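Local structure of periplasmic beta-glucosidase (Pseudomonas aeruginosa, 6R5T) at residues R352-R356 with G542-G546; A664-R668 with L698-S703. The protein probably hydrolyses terminal, non-reducing beta-D-glucosyl residues, releasing beta-D-glucose in the periplasm, as a family 3 glycoside hydrolase. The protein carries 1 engineered substitution. Residues are numbered along the deposited sequence.

Contact 1: residues R352-R356 with G542-G546; sequences RQAAR and GTEGG
Start with residues 352-356 as one regular turn of helix, Arg-356 N to Arg-352 O at 2.9 Å, and set against it a type I turn from Gly-542 to Gly-545, closed by Gly-545 N to Gly-542 O at 2.8 Å. Glu-544, at the N-cap position of the helix that follows, points its CB toward the first helix, its CA 5.0 Å from that of Arg-356. Its chi1, m, puts CG 3.9 Å from Ala-355 CB; chi2, also m, brings the carboxylate to Arg-352. The carboxylate is shared: OE2 takes a salt-bridging hydrogen bond from Arg-352 NH1 at 2.8 Å, while OE1 accepts a hydrogen bond from Asn-547 ND2. Arg-352, extended as m, t, t, also pairs through NE with Glu-347 and through NH2 with the Gln-406 carbonyl. Arg-356 is salt-bridged to Asp-551. Thr-543 OG1 bonds to Ile-87 N. This is a buried packing contact in which the N-cap residue of helix 545-553 meets the first turn of helix 352-362, beside the loops holding Thr-86 and Val-408.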
loop_
_atom_site.group_PDB
_atom_site.type_symbol
_atom_site.label_atom_id
_atom_site.label_comp_id
_atom_site.label_asym_id
_atom_site.label_seq_id
_atom_site.Cartn_x
_atom_site.Cartn_y
_atom_site.Cartn_z
ATOM N N ARG A 352 27.553 -9.980 28.995
ATOM C CA ARG A 352 26.493 -11.012 28.865
ATOM C C ARG A 352 25.373 -10.764 29.860
ATOM O O ARG A 352 24.235 -11.053 29.503
ATOM C CB ARG A 352 27.034 -12.427 28.996
ATOM C CG ARG A 352 27.959 -12.843 27.869
ATOM C CD ARG A 352 28.398 -14.253 28.060
ATOM N NE ARG A 352 29.286 -14.738 27.030
ATOM C CZ ARG A 352 28.913 -15.204 25.852
ATOM N NH1 ARG A 352 27.631 -15.235 25.546
ATOM N NH2 ARG A 352 29.784 -15.624 24.959
ATOM N N GLN A 353 25.650 -10.311 31.086
ATOM C CA GLN A 353 24.548 -10.107 32.035
ATOM C C GLN A 353 23.591 -9.053 31.455
ATOM O O GLN A 353 22.380 -9.268 31.528
ATOM C CB GLN A 353 25.028 -9.647 33.410
ATOM C CG GLN A 353 23.846 -9.445 34.348
ATOM C CD GLN A 353 24.163 -8.899 35.721
ATOM O OE1 GLN A 353 23.286 -8.828 36.593
ATOM N NE2 GLN A 353 25.400 -8.472 35.912
ATOM N N ALA A 354 24.087 -7.963 30.889
ATOM C CA ALA A 354 23.196 -6.918 30.330
ATOM C C ALA A 354 22.415 -7.524 29.157
ATOM O O ALA A 354 21.186 -7.280 29.072
ATOM C CB ALA A 354 23.949 -5.689 29.880
ATOM N N ALA A 355 23.063 -8.306 28.303
ATOM C CA ALA A 355 22.357 -8.851 27.108
ATOM C C ALA A 355 21.244 -9.782 27.567
ATOM O O ALA A 355 20.162 -9.774 26.962
ATOM C CB ALA A 355 23.299 -9.579 26.191
ATOM N N ARG A 356 21.504 -10.609 28.577
ATOM C CA ARG A 356 20.499 -11.600 29.041
ATOM C C ARG A 356 19.339 -10.844 29.686
ATOM O O ARG A 356 18.162 -11.175 29.406
ATOM C CB ARG A 356 21.180 -12.600 29.994
ATOM C CG ARG A 356 20.260 -13.739 30.421
ATOM C CD ARG A 356 21.073 -14.762 31.176
ATOM N NE ARG A 356 20.283 -15.872 31.644
ATOM C CZ ARG A 356 20.807 -17.012 32.065
ATOM N NH1 ARG A 356 22.114 -17.171 32.025
ATOM N NH2 ARG A 356 20.029 -17.987 32.500
ATOM N N GLY A 542 19.535 -12.087 20.311
ATOM C CA GLY A 542 20.934 -11.646 20.520
ATOM C C GLY A 542 21.841 -12.702 21.097
ATOM O O GLY A 542 21.505 -13.888 21.191
ATOM N N THR A 543 23.019 -12.251 21.523
ATOM C CA THR A 543 24.114 -13.135 21.996
ATOM C C THR A 543 23.649 -14.014 23.167
ATOM O O THR A 543 24.075 -15.163 23.207
ATOM C CB THR A 543 25.270 -12.246 22.446
ATOM O OG1 THR A 543 25.777 -11.554 21.303
ATOM C CG2 THR A 543 26.391 -13.036 23.083
ATOM N N GLU A 544 22.807 -13.500 24.056
ATOM C CA GLU A 544 22.291 -14.273 25.203
ATOM C C GLU A 544 20.872 -14.736 24.936
ATOM O O GLU A 544 20.198 -15.166 25.887
ATOM C CB GLU A 544 22.407 -13.408 26.448
ATOM C CG GLU A 544 23.825 -13.372 26.984
ATOM C CD GLU A 544 24.298 -14.696 27.568
ATOM O OE1 GLU A 544 23.509 -15.279 28.333
ATOM O OE2 GLU A 544 25.424 -15.181 27.224
ATOM N N GLY A 545 20.430 -14.726 23.670
ATOM C CA GLY A 545 19.025 -15.009 23.395
ATOM C C GLY A 545 18.562 -16.328 23.987
ATOM O O GLY A 545 17.510 -16.399 24.600
ATOM N N GLY A 546 19.308 -17.393 23.778
ATOM C CA GLY A 546 18.852 -18.723 24.210
ATOM C C GLY A 546 18.735 -18.785 25.719
ATOM O O GLY A 546 17.838 -19.471 26.209
#

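Contact 2: residues A664-R668 with L698-S703; sequences ASLSR and LKFYDS
Neither segment is helical: 664-668 is an irregular loop, and 698-703 has strand geometry at Phe-700 and Tyr-701. No backbone ladder joins them; the CA atoms of Leu-666 and Asp-702 are 6.2 Å apart, those of Arg-668 and Phe-700 8.6 Å. Phe-700 points CB toward the loop, and with chi1 p its ring packs against it. In Arg-668, chi1 m and chi2 t lay CD over the ring face, a CH-pi contact 3.6 Å from the Phe-700 ring centroid; the p bend at chi3 then brings the guanidinium to Leu-698. Arg-668 NH1 makes a weak hydrogen bond to Leu-698 O at 3.2 Å; NH1 is also salt-bridged to Asp-661, and NH2 to Glu-672. Asp-661 also binds magnesium with Val-663, so this loop of the fibronectin type III-like domain, between strands 651-660 and 672-681, follows directly on the metal site. Ala-664 CB lies 4.0 Å from Phe-700 CZ. Ser-665, chi1 p, sets OG at the ring edge, 3.5 Å from Phe-700 CZ, and bonds to Glu-710. Leu-666, m and t, places CB 4.1 Å from Phe-700 CE2 and CD2 3.2 Å from Ser-703 OG. Asp-702, chi1 p, pairs with Arg-706; one water links its OD2 to Ser-665 OG, both at 2.7 Å, and another joins Ser-665 O to Ser-703 N at 3.0 and 3.1 Å. Val-229 of the second subunit packs on Leu-666 and Ser-703.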
loop_
_atom_site.group_PDB
_atom_site.type_symbol
_atom_site.label_atom_id
_atom_site.label_comp_id
_atom_site.label_asym_id
_atom_site.label_seq_id
_atom_site.Cartn_x
_atom_site.Cartn_y
_atom_site.Cartn_z
ATOM N N ALA A 664 -12.769 16.898 14.451
ATOM C CA ALA A 664 -11.596 17.711 14.109
ATOM C C ALA A 664 -11.688 18.181 12.666
ATOM O O ALA A 664 -12.511 17.660 11.911
ATOM C CB ALA A 664 -10.311 16.961 14.368
ATOM N N SER A 665 -10.836 19.115 12.308
ATOM C CA SER A 665 -10.796 19.694 10.938
ATOM C C SER A 665 -10.151 18.724 9.941
ATOM O O SER A 665 -10.216 19.017 8.736
ATOM C CB SER A 665 -10.098 21.038 10.926
ATOM O OG SER A 665 -8.757 20.927 11.370
ATOM N N LEU A 666 -9.471 17.696 10.436
ATOM C CA LEU A 666 -9.040 16.505 9.657
ATOM C C LEU A 666 -9.676 15.295 10.364
ATOM O O LEU A 666 -9.804 15.307 11.590
ATOM C CB LEU A 666 -7.512 16.283 9.711
ATOM C CG LEU A 666 -6.567 17.122 8.879
ATOM C CD1 LEU A 666 -5.220 16.464 8.796
ATOM C CD2 LEU A 666 -7.077 17.341 7.481
ATOM N N SER A 667 -9.873 14.188 9.639
ATOM C CA SER A 667 -10.244 12.894 10.246
ATOM C C SER A 667 -9.044 12.372 11.048
ATOM O O SER A 667 -7.961 12.210 10.460
ATOM C CB SER A 667 -10.607 11.925 9.147
ATOM O OG SER A 667 -11.121 10.733 9.719
ATOM N N ARG A 668 -9.184 12.234 12.358
ATOM C CA ARG A 668 -8.056 11.834 13.232
ATOM C C ARG A 668 -8.206 10.358 13.585
ATOM O O ARG A 668 -9.282 9.769 13.550
ATOM C CB ARG A 668 -7.959 12.776 14.430
ATOM C CG ARG A 668 -7.624 14.195 13.957
ATOM C CD ARG A 668 -7.007 15.090 14.970
ATOM N NE ARG A 668 -5.811 14.496 15.543
ATOM C CZ ARG A 668 -5.344 14.751 16.747
ATOM N NH1 ARG A 668 -5.937 15.597 17.596
ATOM N NH2 ARG A 668 -4.217 14.166 17.129
ATOM N N LEU A 698 -2.521 16.970 22.428
ATOM C CA LEU A 698 -3.813 17.075 21.719
ATOM C C LEU A 698 -3.671 17.709 20.334
ATOM O O LEU A 698 -4.621 17.718 19.571
ATOM C CB LEU A 698 -4.770 17.922 22.564
ATOM C CG LEU A 698 -4.852 17.594 24.058
ATOM C CD1 LEU A 698 -5.816 18.557 24.751
ATOM C CD2 LEU A 698 -5.243 16.152 24.305
ATOM N N LYS A 699 -2.495 18.226 19.976
ATOM C CA LYS A 699 -2.352 18.982 18.726
ATOM C C LYS A 699 -2.087 18.041 17.539
ATOM O O LYS A 699 -1.604 16.928 17.697
ATOM C CB LYS A 699 -1.144 19.910 18.841
ATOM C CG LYS A 699 -1.277 20.968 19.911
ATOM C CD LYS A 699 -0.478 22.214 19.653
ATOM C CE LYS A 699 -0.938 23.335 20.568
ATOM N NZ LYS A 699 -0.202 24.599 20.331
ATOM N N PHE A 700 -2.413 18.524 16.382
ATOM C CA PHE A 700 -2.196 17.836 15.109
ATOM C C PHE A 700 -1.961 18.890 14.040
ATOM O O PHE A 700 -2.378 20.086 14.150
ATOM C CB PHE A 700 -3.396 16.955 14.758
ATOM C CG PHE A 700 -4.644 17.709 14.426
ATOM C CD1 PHE A 700 -5.452 18.259 15.426
ATOM C CD2 PHE A 700 -5.034 17.883 13.106
ATOM C CE1 PHE A 700 -6.595 18.984 15.108
ATOM C CE2 PHE A 700 -6.185 18.575 12.793
ATOM C CZ PHE A 700 -6.960 19.145 13.793
ATOM N N TYR A 701 -1.354 18.425 12.965
ATOM C CA TYR A 701 -1.163 19.228 11.742
ATOM C C TYR A 701 -2.409 19.156 10.886
ATOM O O TYR A 701 -2.846 18.052 10.444
ATOM C CB TYR A 701 0.061 18.772 10.948
ATOM C CG TYR A 701 1.360 19.042 11.657
ATOM C CD1 TYR A 701 1.932 20.300 11.608
ATOM C CD2 TYR A 701 1.943 18.072 12.452
ATOM C CE1 TYR A 701 3.111 20.562 12.283
ATOM C CE2 TYR A 701 3.104 18.333 13.153
ATOM C CZ TYR A 701 3.697 19.576 13.041
ATOM O OH TYR A 701 4.863 19.830 13.705
ATOM N N ASP A 702 -3.005 20.308 10.599
ATOM C CA ASP A 702 -4.194 20.350 9.727
ATOM C C ASP A 702 -3.773 20.405 8.254
ATOM O O ASP A 702 -2.574 20.166 7.941
ATOM C CB ASP A 702 -5.133 21.483 10.161
ATOM C CG ASP A 702 -4.647 22.866 9.783
ATOM O OD1 ASP A 702 -3.618 22.970 9.094
ATOM O OD2 ASP A 702 -5.338 23.842 10.160
ATOM N N SER A 703 -4.733 20.614 7.353
ATOM C CA SER A 703 -4.490 20.545 5.890
ATOM C C SER A 703 -3.450 21.593 5.474
ATOM O O SER A 703 -2.769 21.365 4.469
ATOM C CB SER A 703 -5.749 20.726 5.077
ATOM O OG SER A 703 -6.624 19.651 5.297
HETATM O O HOH W 1 -7.780 20.595 7.846
HETATM O O HOH W 2 -7.952 23.341 10.426
HETATM O O HOH W 3 -2.944 14.722 19.301
#

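From the N terminus, the chain first builds the TIM-barrel-type domain with its parallel strands, then reaches helix 352-362, where contact 1 opens. It closes 186 residues later at the start of helix 545-553, after the six strands from 364-368 to 534-537 have formed the mixed sheet of the C-terminal family 3 domain. Contact 2 follows in series, so the two neither nest nor cross. Its much shorter loop, 30 residues, runs through strands 672-681 and 686-694 of the fibronectin type III-like domain and ties the loop after strand 651-660, next to the magnesium site, to the short strand 700-701. The centres of contacts 1 and 2 lie about 43 Å apart on opposite sides of the chain's centre.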